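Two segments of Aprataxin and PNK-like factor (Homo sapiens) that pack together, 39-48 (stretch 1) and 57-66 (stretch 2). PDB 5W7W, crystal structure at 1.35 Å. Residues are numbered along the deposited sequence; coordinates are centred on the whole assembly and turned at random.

Stretch 1 (39-48) KRVSRRHAIL
Stretch 2 (57-66) IKPIHTNPCF

On the sheet face carrying Ala46, Leu48, Ile57 and Pro59, Ala46, a single methyl, has its CB 3.9 Å from Ile57 CG1 and 3.6 Å from Cys65 SG (chi1 m), while Leu48 (m, t) brings CD2 to 3.7 Å from CB of Ile57 (t, t). On the other face, Ile47 (m, t) sets CG1 3.9 Å from CD1 of Ile60 (p, t) and CD1 4.0 Å from CE of Lys58 (t, t, p, t), whose terminal methylene reaches the isoleucine. In all, 637 Å² is buried between the stretches.

Two antiparallel strands, 46-48 and 57-59 (axes 4.6 Å apart at closest, N-to-C directions at 169°), pair Ala46 with Pro59, Ile47 with Lys58 and Leu48 with Ile57. Extended backbones (Ile47 -114/129, Lys58 -122/113) join through Ile47 N to Lys58 O, 3.0 Å, and Lys58 N to Ile47 O, 2.9 Å. Pro59, lacking an amide hydrogen, occupies a non-hydrogen-bonded pair and costs the ladder nothing; the next bond runs from Ile60 N to His45 O, 3.1 Å.

Beyond the strands, buried His45 (-86/-40; chi1 t, chi2 99°) ties the loops together. Its NE2 donates to Pro64 O at 3.1 Å, Cys65 SG lies at the ring edge, 3.7 Å from His45 CD2, and its ND1 accepts from Ser42 N at 3.3 Å, so both ring nitrogens are used. Ser42 (chi1 t) lays CB over one face of the His61 ring, 3.6 Å from the centroid, and its OG accepts from Arg44 N at 2.9 Å. His61 (t, chi2 -101°) is steadied by Asn63 N donating to its ND1, 3.0 Å.

At the polar edge, water 1 donates to Arg44 O and Ile60 O, both 2.8 Å away; water 2 accepts from His61 N at 3.0 Å and lies 2.8 Å from His45 O and 2.7 Å from Asn63 O, joining the stretches. Asn63 (chi1 m, chi2 -31°) places ND2 3.2 Å from Arg40 O.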

ATOM      1  N   LYS A  39      10.356  -3.660 -13.612  1.00 17.52           N
ATOM      2  CA  LYS A  39      10.390  -2.421 -14.367  1.00 17.28           C
ATOM      3  C   LYS A  39       9.032  -1.731 -14.420  1.00 15.40           C
ATOM      4  O   LYS A  39       8.976  -0.529 -14.702  1.00 18.51           O
ATOM      5  CB  LYS A  39      10.865  -2.722 -15.792  1.00 21.56           C
ATOM      6  CG  LYS A  39       9.972  -3.698 -16.549  1.00 27.48           C
ATOM      7  N   ARG A  40       7.943  -2.451 -14.162  1.00 13.42           N
ATOM      8  CA  ARG A  40       6.604  -1.880 -14.237  1.00 12.75           C
ATOM      9  C   ARG A  40       6.238  -1.068 -13.007  1.00 14.78           C
ATOM     10  O   ARG A  40       5.203  -0.393 -13.001  1.00 14.76           O
ATOM     11  CB  ARG A  40       5.578  -3.001 -14.405  1.00 13.14           C
ATOM     12  CG  ARG A  40       5.739  -3.792 -15.716  1.00 14.05           C
ATOM     13  CD  ARG A  40       4.848  -5.017 -15.746  1.00 14.18           C
ATOM     14  NE  ARG A  40       5.281  -6.006 -14.775  1.00 14.80           N
ATOM     15  CZ  ARG A  40       4.712  -7.190 -14.600  1.00 14.18           C
ATOM     16  NH1 ARG A  40       3.694  -7.556 -15.358  1.00 15.85           N
ATOM     17  NH2 ARG A  40       5.169  -8.004 -13.666  1.00 16.07           N
ATOM     18  N   VAL A  41       7.044  -1.122 -11.960  1.00 12.77           N
ATOM     19  CA  VAL A  41       6.764  -0.430 -10.712  1.00 11.59           C
ATOM     20  C   VAL A  41       7.888   0.557 -10.465  1.00 13.34           C
ATOM     21  O   VAL A  41       9.062   0.177 -10.457  1.00 13.12           O
ATOM     22  CB  VAL A  41       6.642  -1.428  -9.551  1.00 10.53           C
ATOM     23  CG1 VAL A  41       6.330  -0.711  -8.257  1.00 13.42           C
ATOM     24  CG2 VAL A  41       5.565  -2.452  -9.848  1.00 13.86           C
ATOM     25  N   SER A  42       7.531   1.820 -10.257  1.00 13.04           N
ATOM     26  CA  SER A  42       8.520   2.846  -9.997  1.00 13.00           C
ATOM     27  C   SER A  42       9.141   2.648  -8.617  1.00 11.68           C
ATOM     28  O   SER A  42       8.519   2.104  -7.702  1.00 10.86           O
ATOM     29  CB  SER A  42       7.832   4.210 -10.041  1.00 13.16           C
ATOM     30  OG  SER A  42       8.707   5.260  -9.666  1.00 16.11           O
ATOM     31  N   ARG A  43      10.371   3.153  -8.456  1.00 11.67           N
ATOM     32  CA  ARG A  43      10.944   3.273  -7.125  1.00 12.48           C
ATOM     33  C   ARG A  43      10.152   4.249  -6.277  1.00 13.04           C
ATOM     34  O   ARG A  43      10.182   4.158  -5.044  1.00 15.33           O
ATOM     35  CB  ARG A  43      12.385   3.762  -7.205  1.00 14.87           C
ATOM     36  CG  ARG A  43      13.316   2.769  -7.865  1.00 19.06           C
ATOM     37  CD  ARG A  43      14.705   3.381  -8.102  1.00 29.62           C
ATOM     38  N   ARG A  44       9.467   5.196  -6.908  1.00 10.51           N
ATOM     39  CA  ARG A  44       8.652   6.199  -6.220  1.00 12.00           C
ATOM     40  C   ARG A  44       7.225   6.064  -6.735  1.00 10.25           C
ATOM     41  O   ARG A  44       6.694   6.919  -7.447  1.00 11.92           O
ATOM     42  CB  ARG A  44       9.198   7.611  -6.427  1.00 13.12           C
ATOM     43  CG  ARG A  44      10.525   7.868  -5.738  1.00 15.97           C
ATOM     44  CD  ARG A  44      11.063   9.250  -6.121  1.00 21.78           C
ATOM     45  NE  ARG A  44      11.307   9.284  -7.562  1.00 32.57           N
ATOM     46  CZ  ARG A  44      12.473   9.027  -8.147  1.00 46.86           C
ATOM     47  NH1 ARG A  44      13.555   8.751  -7.422  1.00 33.73           N
ATOM     48  NH2 ARG A  44      12.557   9.053  -9.471  1.00 33.73           N
ATOM     49  N   HIS A  45       6.599   4.951  -6.385  1.00  9.78           N
ATOM     50  CA  HIS A  45       5.279   4.626  -6.917  1.00  9.29           C
ATOM     51  C   HIS A  45       4.142   5.247  -6.104  1.00  7.96           C
ATOM     52  O   HIS A  45       3.153   5.740  -6.667  1.00  9.99           O
ATOM     53  CB  HIS A  45       5.117   3.105  -6.960  1.00  9.02           C
ATOM     54  CG  HIS A  45       4.110   2.640  -7.948  1.00 10.70           C
ATOM     55  ND1 HIS A  45       4.474   2.184  -9.195  1.00 16.17           N
ATOM     56  CD2 HIS A  45       2.763   2.559  -7.891  1.00 16.86           C
ATOM     57  CE1 HIS A  45       3.389   1.840  -9.866  1.00 18.72           C
ATOM     58  NE2 HIS A  45       2.336   2.080  -9.108  1.00 13.42           N
ATOM     59  N   ALA A  46       4.286   5.243  -4.781  1.00  9.24           N
ATOM     60  CA  ALA A  46       3.267   5.786  -3.898  1.00  8.40           C
ATOM     61  C   ALA A  46       3.915   6.161  -2.578  1.00  8.73           C
ATOM     62  O   ALA A  46       5.029   5.736  -2.276  1.00  9.69           O
ATOM     63  CB  ALA A  46       2.132   4.780  -3.682  1.00  9.39           C
ATOM     64  N   ILE A  47       3.206   6.976  -1.807  1.00  9.39           N
ATOM     65  CA  ILE A  47       3.567   7.282  -0.426  1.00  8.41           C
ATOM     66  C   ILE A  47       2.487   6.710   0.478  1.00  8.77           C
ATOM     67  O   ILE A  47       1.298   6.966   0.265  1.00  9.52           O
ATOM     68  CB  ILE A  47       3.699   8.796  -0.202  1.00  9.74           C
ATOM     69  CG1 ILE A  47       4.689   9.397  -1.204  1.00 13.01           C
ATOM     70  CG2 ILE A  47       4.127   9.081   1.241  1.00 12.08           C
ATOM     71  CD1 ILE A  47       4.919  10.865  -1.056  1.00 17.21           C
ATOM     72  N   LEU A  48       2.893   5.940   1.480  1.00  8.76           N
ATOM     73  CA  LEU A  48       2.007   5.552   2.566  1.00  8.59           C
ATOM     74  C   LEU A  48       2.305   6.443   3.753  1.00  9.43           C
ATOM     75  O   LEU A  48       3.473   6.741   4.026  1.00 12.34           O
ATOM     76  CB  LEU A  48       2.249   4.111   2.986  1.00  9.52           C
ATOM     77  CG  LEU A  48       1.939   3.069   1.936  1.00 11.08           C
ATOM     78  CD1 LEU A  48       2.274   1.685   2.437  1.00 12.55           C
ATOM     79  CD2 LEU A  48       0.502   3.114   1.535  1.00 13.71           C
ATOM     80  N   ILE A  57      -2.790   6.409   1.452  1.00  8.40           N
ATOM     81  CA  ILE A  57      -1.899   6.224   0.309  1.00  8.55           C
ATOM     82  C   ILE A  57      -2.102   7.371  -0.669  1.00  8.34           C
ATOM     83  O   ILE A  57      -3.232   7.790  -0.932  1.00  9.03           O
ATOM     84  CB  ILE A  57      -2.146   4.863  -0.389  1.00  9.25           C
ATOM     85  CG1 ILE A  57      -1.131   4.649  -1.513  1.00  9.00           C
ATOM     86  CG2 ILE A  57      -3.569   4.736  -0.948  1.00  9.75           C
ATOM     87  CD1 ILE A  57      -1.094   3.245  -2.041  1.00 10.94           C
ATOM     88  N   LYS A  58      -0.994   7.867  -1.214  1.00  8.11           N
ATOM     89  CA  LYS A  58      -1.011   8.865  -2.286  1.00  8.55           C
ATOM     90  C   LYS A  58      -0.258   8.301  -3.480  1.00  9.48           C
ATOM     91  O   LYS A  58       0.969   8.090  -3.388  1.00  9.56           O
ATOM     92  CB  LYS A  58      -0.363  10.172  -1.832  1.00  8.87           C
ATOM     93  CG  LYS A  58      -0.407  11.270  -2.896  1.00  9.28           C
ATOM     94  CD  LYS A  58       0.031  12.636  -2.375  1.00 11.39           C
ATOM     95  CE  LYS A  58       1.406  12.594  -1.804  1.00 11.27           C
ATOM     96  NZ  LYS A  58       1.910  13.985  -1.502  1.00 14.90           N
ATOM     97  N   PRO A  59      -0.928   8.012  -4.597  1.00  8.69           N
ATOM     98  CA  PRO A  59      -0.211   7.572  -5.805  1.00  9.17           C
ATOM     99  C   PRO A  59       0.583   8.732  -6.386  1.00  7.95           C
ATOM    100  O   PRO A  59       0.033   9.816  -6.597  1.00  9.17           O
ATOM    101  CB  PRO A  59      -1.350   7.157  -6.748  1.00  9.68           C
ATOM    102  CG  PRO A  59      -2.554   7.009  -5.870  1.00 10.78           C
ATOM    103  CD  PRO A  59      -2.376   8.027  -4.814  1.00  9.07           C
ATOM    104  N   ILE A  60       1.880   8.516  -6.643  1.00  8.91           N
ATOM    105  CA  ILE A  60       2.753   9.608  -7.077  1.00  8.82           C
ATOM    106  C   ILE A  60       3.482   9.322  -8.393  1.00 10.20           C
ATOM    107  O   ILE A  60       4.411  10.044  -8.747  1.00 10.26           O
ATOM    108  CB  ILE A  60       3.745  10.051  -5.984  1.00 10.31           C
ATOM    109  CG1 ILE A  60       4.634   8.891  -5.522  1.00 10.29           C
ATOM    110  CG2 ILE A  60       2.995  10.699  -4.833  1.00 10.95           C
ATOM    111  CD1 ILE A  60       5.904   9.353  -4.861  1.00 12.24           C
ATOM    112  N   HIS A  61       3.036   8.334  -9.158  1.00  9.06           N
ATOM    113  CA  HIS A  61       3.679   8.009 -10.426  1.00  9.53           C
ATOM    114  C   HIS A  61       2.639   7.958 -11.531  1.00 10.18           C
ATOM    115  O   HIS A  61       1.435   7.896 -11.293  1.00 10.07           O
ATOM    116  CB  HIS A  61       4.477   6.698 -10.330  1.00 10.60           C
ATOM    117  CG  HIS A  61       5.367   6.464 -11.495  1.00 10.64           C
ATOM    118  ND1 HIS A  61       5.034   5.610 -12.521  1.00 12.13           N
ATOM    119  CD2 HIS A  61       6.567   7.000 -11.808  1.00 14.23           C
ATOM    120  CE1 HIS A  61       6.012   5.614 -13.413  1.00 13.54           C
ATOM    121  NE2 HIS A  61       6.945   6.457 -13.009  1.00 14.84           N
ATOM    122  N   THR A  62       3.107   7.975 -12.773  1.00 11.72           N
ATOM    123  CA  THR A  62       2.164   7.831 -13.880  1.00 12.04           C
ATOM    124  C   THR A  62       1.487   6.461 -13.893  1.00 10.39           C
ATOM    125  O   THR A  62       0.312   6.365 -14.256  1.00 11.85           O
ATOM    126  CB  THR A  62       2.837   8.101 -15.218  1.00 15.63           C
ATOM    127  OG1 THR A  62       4.018   7.324 -15.315  1.00 17.99           O
ATOM    128  CG2 THR A  62       3.190   9.573 -15.377  1.00 17.71           C
ATOM    129  N   ASN A  63       2.187   5.412 -13.462  1.00 10.50           N
ATOM    130  CA  ASN A  63       1.550   4.113 -13.308  1.00 12.32           C
ATOM    131  C   ASN A  63       0.696   4.149 -12.051  1.00  9.49           C
ATOM    132  O   ASN A  63       1.185   4.584 -11.001  1.00 10.81           O
ATOM    133  CB  ASN A  63       2.593   3.012 -13.199  1.00 16.46           C
ATOM    134  CG  ASN A  63       3.412   2.868 -14.455  1.00 18.62           C
ATOM    135  OD1 ASN A  63       2.918   3.120 -15.560  1.00 19.58           O
ATOM    136  ND2 ASN A  63       4.666   2.449 -14.299  1.00 22.07           N
ATOM    137  N   PRO A  64      -0.568   3.768 -12.129  1.00 10.54           N
ATOM    138  CA  PRO A  64      -1.500   4.027 -11.027  1.00 10.18           C
ATOM    139  C   PRO A  64      -1.330   3.062  -9.867  1.00  9.29           C
ATOM    140  O   PRO A  64      -0.652   2.042  -9.942  1.00 10.47           O
ATOM    141  CB  PRO A  64      -2.882   3.845 -11.657  1.00 13.60           C
ATOM    142  CG  PRO A  64      -2.660   3.030 -12.828  1.00 17.67           C
ATOM    143  CD  PRO A  64      -1.262   3.272 -13.322  1.00 11.20           C
ATOM    144  N   CYS A  65      -1.992   3.409  -8.780  1.00  9.49           N
ATOM    145  CA  CYS A  65      -2.278   2.481  -7.698  1.00  9.01           C
ATOM    146  C   CYS A  65      -3.745   2.102  -7.748  1.00  9.04           C
ATOM    147  O   CYS A  65      -4.556   2.818  -8.336  1.00  9.75           O
ATOM    148  CB  CYS A  65      -2.013   3.124  -6.348  1.00  9.25           C
ATOM    149  SG  CYS A  65      -0.304   3.577  -6.039  1.00 12.49           S
ATOM    150  N   PHE A  66      -4.088   0.997  -7.089  1.00  8.68           N
ATOM    151  CA  PHE A  66      -5.448   0.485  -7.089  1.00  8.79           C
ATOM    152  C   PHE A  66      -5.904   0.266  -5.660  1.00  9.32           C
ATOM    153  O   PHE A  66      -5.096   0.016  -4.767  1.00  8.92           O
ATOM    154  CB  PHE A  66      -5.551  -0.821  -7.889  1.00 10.20           C
ATOM    155  CG  PHE A  66      -5.026  -0.698  -9.301  1.00  9.59           C
ATOM    156  CD1 PHE A  66      -3.680  -0.695  -9.541  1.00  9.99           C
ATOM    157  CD2 PHE A  66      -5.886  -0.546 -10.378  1.00 10.84           C
ATOM    158  CE1 PHE A  66      -3.176  -0.540 -10.819  1.00 11.05           C
ATOM    159  CE2 PHE A  66      -5.389  -0.395 -11.650  1.00 12.93           C
ATOM    160  CZ  PHE A  66      -4.024  -0.389 -11.865  1.00 13.46           C
TER
HETATM  161  O   HOH W   1       7.070   9.210  -8.948  1.00 14.28           O
HETATM  162  O   HOH W   2       1.220   5.946  -8.637  1.00 10.86           O